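Local coordinates for CrtC domain-containing protein (Fusarium vanettenii 77-13-4, PDB 7A0Q), which probably catalyses the hydration of the isoflavonoid phytoalexin kievitone, as a secreted fungal hydratase built from two lipocalin-like domains, at residues A[25-36]-A[194-206]. Sequence-based numbering, arbitrary orientation.
Sequences KFPFKPENSKTT and LAIDPAKSHTWYD. With IMD (imidazole), chain F.
His202 and Phe28 meet through contrasting first torsions: CG of His202 stands between its own backbone N and carbonyl carbon (chi1 65°), whereas CG of Phe28 lies opposite the carbonyl carbon (chi1 -57°). Here the extended N-terminal segment 25-36 runs over the turn that leads into strand 202-210 of the CrtC-type, lipocalin-like fold. The two rings come at each other obliquely, planes at 72° and centroids 5.9 Å apart, and the edge of the His202 ring faces Phe28 CA, 3.9 Å from CD2 of His202. The neighbouring ring atom, NE2, is hydrogen-bonded to Tyr336 OH of strand 331-343 in the second barrel, so this one ring touches the N-terminal segment and also bridges to that barrel. Around them the chains meet through C-H groups and carbonyls: Phe28 O receives a CA-H...O contact from Lys200 CA at 3.1 Å, and Phe28 CB sits 3.2 Å from Lys200 O, which is itself taken by Thr66 OG1. Pro30, having no N-H to give, lays its ring against two carbonyls, with CD 3.2 Å from Ser201 O and 3.4 Å from Pro198 O. The turn 197-201 is braced from within. Asp197 OD1 accepts from Ala199 N in an Asx turn, and Lys200 N and Ser201 OG grip Asp197 O from opposite faces of its plane. Farther along the strand, Trp204 NE1 holds Asp206 OD1 nearly straight on, while OD2 accepts a 2.8 Å hydrogen bond from N3 of the bound imidazole, probably from the crystallisation liquor, which also bonds Glu340 OE2.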
loop_
_atom_site.group_PDB
_atom_site.type_symbol
_atom_site.label_atom_id
_atom_site.label_comp_id
_atom_site.label_asym_id
_atom_site.label_seq_id
_atom_site.Cartn_x
_atom_site.Cartn_y
_atom_site.Cartn_z
ATOM N N LYS A 25 -15.606 -3.977 15.465
ATOM C CA LYS A 25 -14.816 -2.955 14.781
ATOM C C LYS A 25 -13.339 -3.329 14.784
ATOM O O LYS A 25 -12.830 -3.894 15.758
ATOM C CB LYS A 25 -15.007 -1.584 15.436
ATOM C CG LYS A 25 -16.461 -1.127 15.556
ATOM C CD LYS A 25 -17.040 -0.721 14.211
ATOM C CE LYS A 25 -18.522 -0.409 14.313
ATOM N NZ LYS A 25 -19.025 0.196 13.058
ATOM N N PHE A 26 -12.647 -3.010 13.691
ATOM C CA PHE A 26 -11.220 -3.300 13.668
ATOM C C PHE A 26 -10.472 -2.287 14.526
ATOM O O PHE A 26 -10.861 -1.119 14.579
ATOM C CB PHE A 26 -10.683 -3.260 12.243
ATOM C CG PHE A 26 -11.152 -4.388 11.401
ATOM C CD1 PHE A 26 -10.494 -5.606 11.436
ATOM C CD2 PHE A 26 -12.268 -4.248 10.590
ATOM C CE1 PHE A 26 -10.928 -6.663 10.668
ATOM C CE2 PHE A 26 -12.711 -5.304 9.818
ATOM C CZ PHE A 26 -12.042 -6.514 9.862
ATOM N N PRO A 27 -9.393 -2.705 15.209
ATOM C CA PRO A 27 -8.668 -1.820 16.129
ATOM C C PRO A 27 -7.685 -0.875 15.430
ATOM O O PRO A 27 -6.509 -0.790 15.796
ATOM C CB PRO A 27 -7.953 -2.808 17.054
ATOM C CG PRO A 27 -7.692 -3.995 16.188
ATOM C CD PRO A 27 -8.837 -4.071 15.202
ATOM N N PHE A 28 -8.181 -0.133 14.433
ATOM C CA PHE A 28 -7.363 0.882 13.772
ATOM C C PHE A 28 -6.917 1.937 14.776
ATOM O O PHE A 28 -7.730 2.462 15.544
ATOM C CB PHE A 28 -8.141 1.564 12.644
ATOM C CG PHE A 28 -8.679 0.634 11.589
ATOM C CD1 PHE A 28 -8.077 -0.589 11.313
ATOM C CD2 PHE A 28 -9.787 1.017 10.844
ATOM C CE1 PHE A 28 -8.587 -1.419 10.314
ATOM C CE2 PHE A 28 -10.303 0.192 9.857
ATOM C CZ PHE A 28 -9.705 -1.026 9.586
ATOM N N LYS A 29 -5.622 2.270 14.752
ATOM C CA LYS A 29 -5.104 3.343 15.591
ATOM C C LYS A 29 -3.712 3.723 15.106
ATOM O O LYS A 29 -3.000 2.874 14.553
ATOM C CB LYS A 29 -5.067 2.928 17.070
ATOM C CG LYS A 29 -4.213 1.714 17.358
ATOM C CD LYS A 29 -4.358 1.258 18.815
ATOM C CE LYS A 29 -5.767 0.739 19.096
ATOM N NZ LYS A 29 -5.915 0.101 20.442
ATOM N N PRO A 30 -3.292 4.967 15.292
ATOM C CA PRO A 30 -1.970 5.382 14.820
ATOM C C PRO A 30 -0.873 5.038 15.814
ATOM O O PRO A 30 -1.106 4.834 17.009
ATOM C CB PRO A 30 -2.109 6.897 14.680
ATOM C CG PRO A 30 -3.082 7.255 15.783
ATOM C CD PRO A 30 -4.042 6.091 15.887
ATOM N N GLU A 31 0.348 4.985 15.292
ATOM C CA GLU A 31 1.507 5.027 16.163
ATOM C C GLU A 31 1.845 6.474 16.492
ATOM O O GLU A 31 1.324 7.419 15.888
ATOM C CB GLU A 31 2.697 4.303 15.519
ATOM C CG GLU A 31 2.469 2.810 15.506
ATOM C CD GLU A 31 3.548 2.032 14.767
ATOM O OE1 GLU A 31 4.267 2.627 13.931
ATOM O OE2 GLU A 31 3.664 0.817 15.038
ATOM N N ASN A 32 2.708 6.650 17.494
ATOM C CA ASN A 32 3.174 7.972 17.880
ATOM C C ASN A 32 4.682 7.898 18.123
ATOM O O ASN A 32 5.185 8.181 19.208
ATOM C CB ASN A 32 2.424 8.494 19.110
ATOM C CG ASN A 32 2.794 9.931 19.457
ATOM O OD1 ASN A 32 3.019 10.762 18.572
ATOM N ND2 ASN A 32 2.851 10.229 20.749
ATOM N N SER A 33 5.424 7.521 17.089
ATOM C CA SER A 33 6.864 7.336 17.186
ATOM C C SER A 33 7.576 8.196 16.147
ATOM O O SER A 33 6.954 8.876 15.325
ATOM C CB SER A 33 7.232 5.860 17.007
ATOM O OG SER A 33 6.395 5.251 16.046
ATOM N N LYS A 34 8.904 8.148 16.189
ATOM C CA LYS A 34 9.727 8.886 15.241
ATOM C C LYS A 34 9.888 8.072 13.962
ATOM O O LYS A 34 10.040 6.849 14.012
ATOM C CB LYS A 34 11.094 9.202 15.850
ATOM C CG LYS A 34 11.002 9.791 17.264
ATOM C CD LYS A 34 10.098 11.023 17.268
ATOM C CE LYS A 34 10.762 12.214 17.945
ATOM N NZ LYS A 34 10.428 13.493 17.257
ATOM N N THR A 35 9.896 8.762 12.817
ATOM C CA THR A 35 9.800 8.083 11.519
ATOM C C THR A 35 11.013 7.197 11.242
ATOM O O THR A 35 10.874 6.085 10.708
ATOM C CB THR A 35 9.635 9.118 10.397
ATOM O OG1 THR A 35 8.709 10.138 10.804
ATOM C CG2 THR A 35 9.104 8.458 9.138
ATOM N N THR A 36 12.212 7.666 11.567
ATOM C CA THR A 36 13.423 6.900 11.316
ATOM C C THR A 36 14.027 6.349 12.599
ATOM O O THR A 36 15.143 5.819 12.573
ATOM C CB THR A 36 14.448 7.749 10.553
ATOM O OG1 THR A 36 14.519 9.055 11.138
ATOM C CG2 THR A 36 14.031 7.886 9.089
ATOM N N LEU A 194 -18.087 12.823 6.134
ATOM C CA LEU A 194 -17.787 12.219 7.425
ATOM C C LEU A 194 -16.380 12.589 7.864
ATOM O O LEU A 194 -15.445 12.558 7.061
ATOM C CB LEU A 194 -17.906 10.698 7.365
ATOM C CG LEU A 194 -19.204 10.111 6.829
ATOM C CD1 LEU A 194 -19.150 8.606 6.942
ATOM C CD2 LEU A 194 -20.370 10.669 7.618
ATOM N N ALA A 195 -16.230 12.906 9.145
ATOM C CA ALA A 195 -14.941 13.282 9.716
ATOM C C ALA A 195 -14.187 12.058 10.219
ATOM O O ALA A 195 -14.759 11.175 10.865
ATOM C CB ALA A 195 -15.123 14.271 10.869
ATOM N N ILE A 196 -12.893 12.015 9.920
ATOM C CA ILE A 196 -12.037 10.923 10.365
ATOM C C ILE A 196 -11.716 11.102 11.843
ATOM O O ILE A 196 -11.381 12.205 12.290
ATOM C CB ILE A 196 -10.757 10.880 9.517
ATOM C CG1 ILE A 196 -11.112 10.506 8.073
ATOM C CG2 ILE A 196 -9.735 9.894 10.101
ATOM C CD1 ILE A 196 -9.927 10.630 7.091
ATOM N N ASP A 197 -11.810 10.012 12.612
ATOM C CA ASP A 197 -11.419 10.035 14.017
ATOM C C ASP A 197 -9.937 9.690 14.114
ATOM O O ASP A 197 -9.574 8.514 13.940
ATOM C CB ASP A 197 -12.254 9.050 14.828
ATOM C CG ASP A 197 -11.921 9.069 16.315
ATOM O OD1 ASP A 197 -10.923 9.698 16.717
ATOM O OD2 ASP A 197 -12.677 8.446 17.088
ATOM N N PRO A 198 -9.058 10.647 14.419
ATOM C CA PRO A 198 -7.617 10.330 14.438
ATOM C C PRO A 198 -7.216 9.348 15.531
ATOM O O PRO A 198 -6.139 8.748 15.433
ATOM C CB PRO A 198 -6.951 11.694 14.648
ATOM C CG PRO A 198 -8.007 12.538 15.315
ATOM C CD PRO A 198 -9.344 12.031 14.837
ATOM N N ALA A 199 -8.031 9.146 16.568
ATOM C CA ALA A 199 -7.660 8.174 17.584
ATOM C C ALA A 199 -7.888 6.739 17.131
ATOM O O ALA A 199 -7.335 5.813 17.736
ATOM C CB ALA A 199 -8.442 8.438 18.878
ATOM N N LYS A 200 -8.679 6.530 16.079
ATOM C CA LYS A 200 -9.097 5.194 15.684
ATOM C C LYS A 200 -8.897 4.986 14.189
ATOM O O LYS A 200 -9.663 4.285 13.530
ATOM C CB LYS A 200 -10.544 4.943 16.103
ATOM C CG LYS A 200 -10.681 4.881 17.626
ATOM C CD LYS A 200 -12.123 4.758 18.082
ATOM C CE LYS A 200 -12.187 4.605 19.605
ATOM N NZ LYS A 200 -13.590 4.557 20.106
ATOM N N SER A 201 -7.826 5.570 13.652
ATOM C CA SER A 201 -7.520 5.523 12.226
ATOM C C SER A 201 -6.001 5.452 12.068
ATOM O O SER A 201 -5.248 5.823 12.970
ATOM C CB SER A 201 -8.042 6.772 11.497
ATOM O OG SER A 201 -9.469 6.866 11.544
ATOM N N HIS A 202 -5.548 4.981 10.905
ATOM C CA HIS A 202 -4.137 5.140 10.561
ATOM C C HIS A 202 -3.980 4.967 9.063
ATOM O O HIS A 202 -4.841 4.400 8.397
ATOM C CB HIS A 202 -3.226 4.152 11.307
ATOM C CG HIS A 202 -3.454 2.716 10.939
ATOM N ND1 HIS A 202 -2.631 2.019 10.073
ATOM C CD2 HIS A 202 -4.414 1.844 11.329
ATOM C CE1 HIS A 202 -3.076 0.779 9.952
ATOM N NE2 HIS A 202 -4.160 0.649 10.698
ATOM N N THR A 203 -2.865 5.468 8.545
ATOM C CA THR A 203 -2.584 5.384 7.117
ATOM C C THR A 203 -1.232 4.726 6.918
ATOM O O THR A 203 -0.260 5.085 7.588
ATOM C CB THR A 203 -2.599 6.777 6.462
ATOM O OG1 THR A 203 -3.922 7.317 6.540
ATOM C CG2 THR A 203 -2.185 6.717 4.984
ATOM N N TRP A 204 -1.171 3.762 6.002
ATOM C CA TRP A 204 0.092 3.236 5.511
ATOM C C TRP A 204 0.390 4.003 4.233
ATOM O O TRP A 204 -0.357 3.902 3.253
ATOM C CB TRP A 204 0.013 1.737 5.243
ATOM C CG TRP A 204 1.304 1.124 4.708
ATOM C CD1 TRP A 204 1.990 1.474 3.566
ATOM C CD2 TRP A 204 2.036 0.047 5.300
ATOM N NE1 TRP A 204 3.102 0.666 3.416
ATOM C CE2 TRP A 204 3.151 -0.215 4.468
ATOM C CE3 TRP A 204 1.852 -0.731 6.448
ATOM C CZ2 TRP A 204 4.074 -1.223 4.754
ATOM C CZ3 TRP A 204 2.768 -1.743 6.723
ATOM C CH2 TRP A 204 3.869 -1.968 5.888
ATOM N N TYR A 205 1.453 4.793 4.265
ATOM C CA TYR A 205 1.946 5.502 3.098
ATOM C C TYR A 205 3.135 4.727 2.541
ATOM O O TYR A 205 4.070 4.403 3.279
ATOM C CB TYR A 205 2.341 6.930 3.485
ATOM C CG TYR A 205 3.049 7.676 2.382
ATOM C CD1 TYR A 205 2.311 8.316 1.381
ATOM C CD2 TYR A 205 4.438 7.764 2.349
ATOM C CE1 TYR A 205 2.943 9.004 0.366
ATOM C CE2 TYR A 205 5.085 8.450 1.325
ATOM C CZ TYR A 205 4.329 9.070 0.350
ATOM O OH TYR A 205 4.971 9.761 -0.650
ATOM N N ASP A 206 3.090 4.406 1.252
ATOM C CA ASP A 206 4.159 3.634 0.627
ATOM C C ASP A 206 4.752 4.423 -0.532
ATOM O O ASP A 206 4.024 4.871 -1.427
ATOM C CB ASP A 206 3.666 2.267 0.131
ATOM C CG ASP A 206 4.737 1.213 0.219
ATOM O OD1 ASP A 206 5.027 0.752 1.341
ATOM O OD2 ASP A 206 5.299 0.861 -0.835
HETATM N N1 IMD F . 2.493 -1.759 -3.943
HETATM C C2 IMD F . 3.570 -1.740 -3.124
HETATM N N3 IMD F . 3.460 -0.661 -2.309
HETATM C C4 IMD F . 2.322 -0.014 -2.607
HETATM C C5 IMD F . 1.708 -0.704 -3.636
#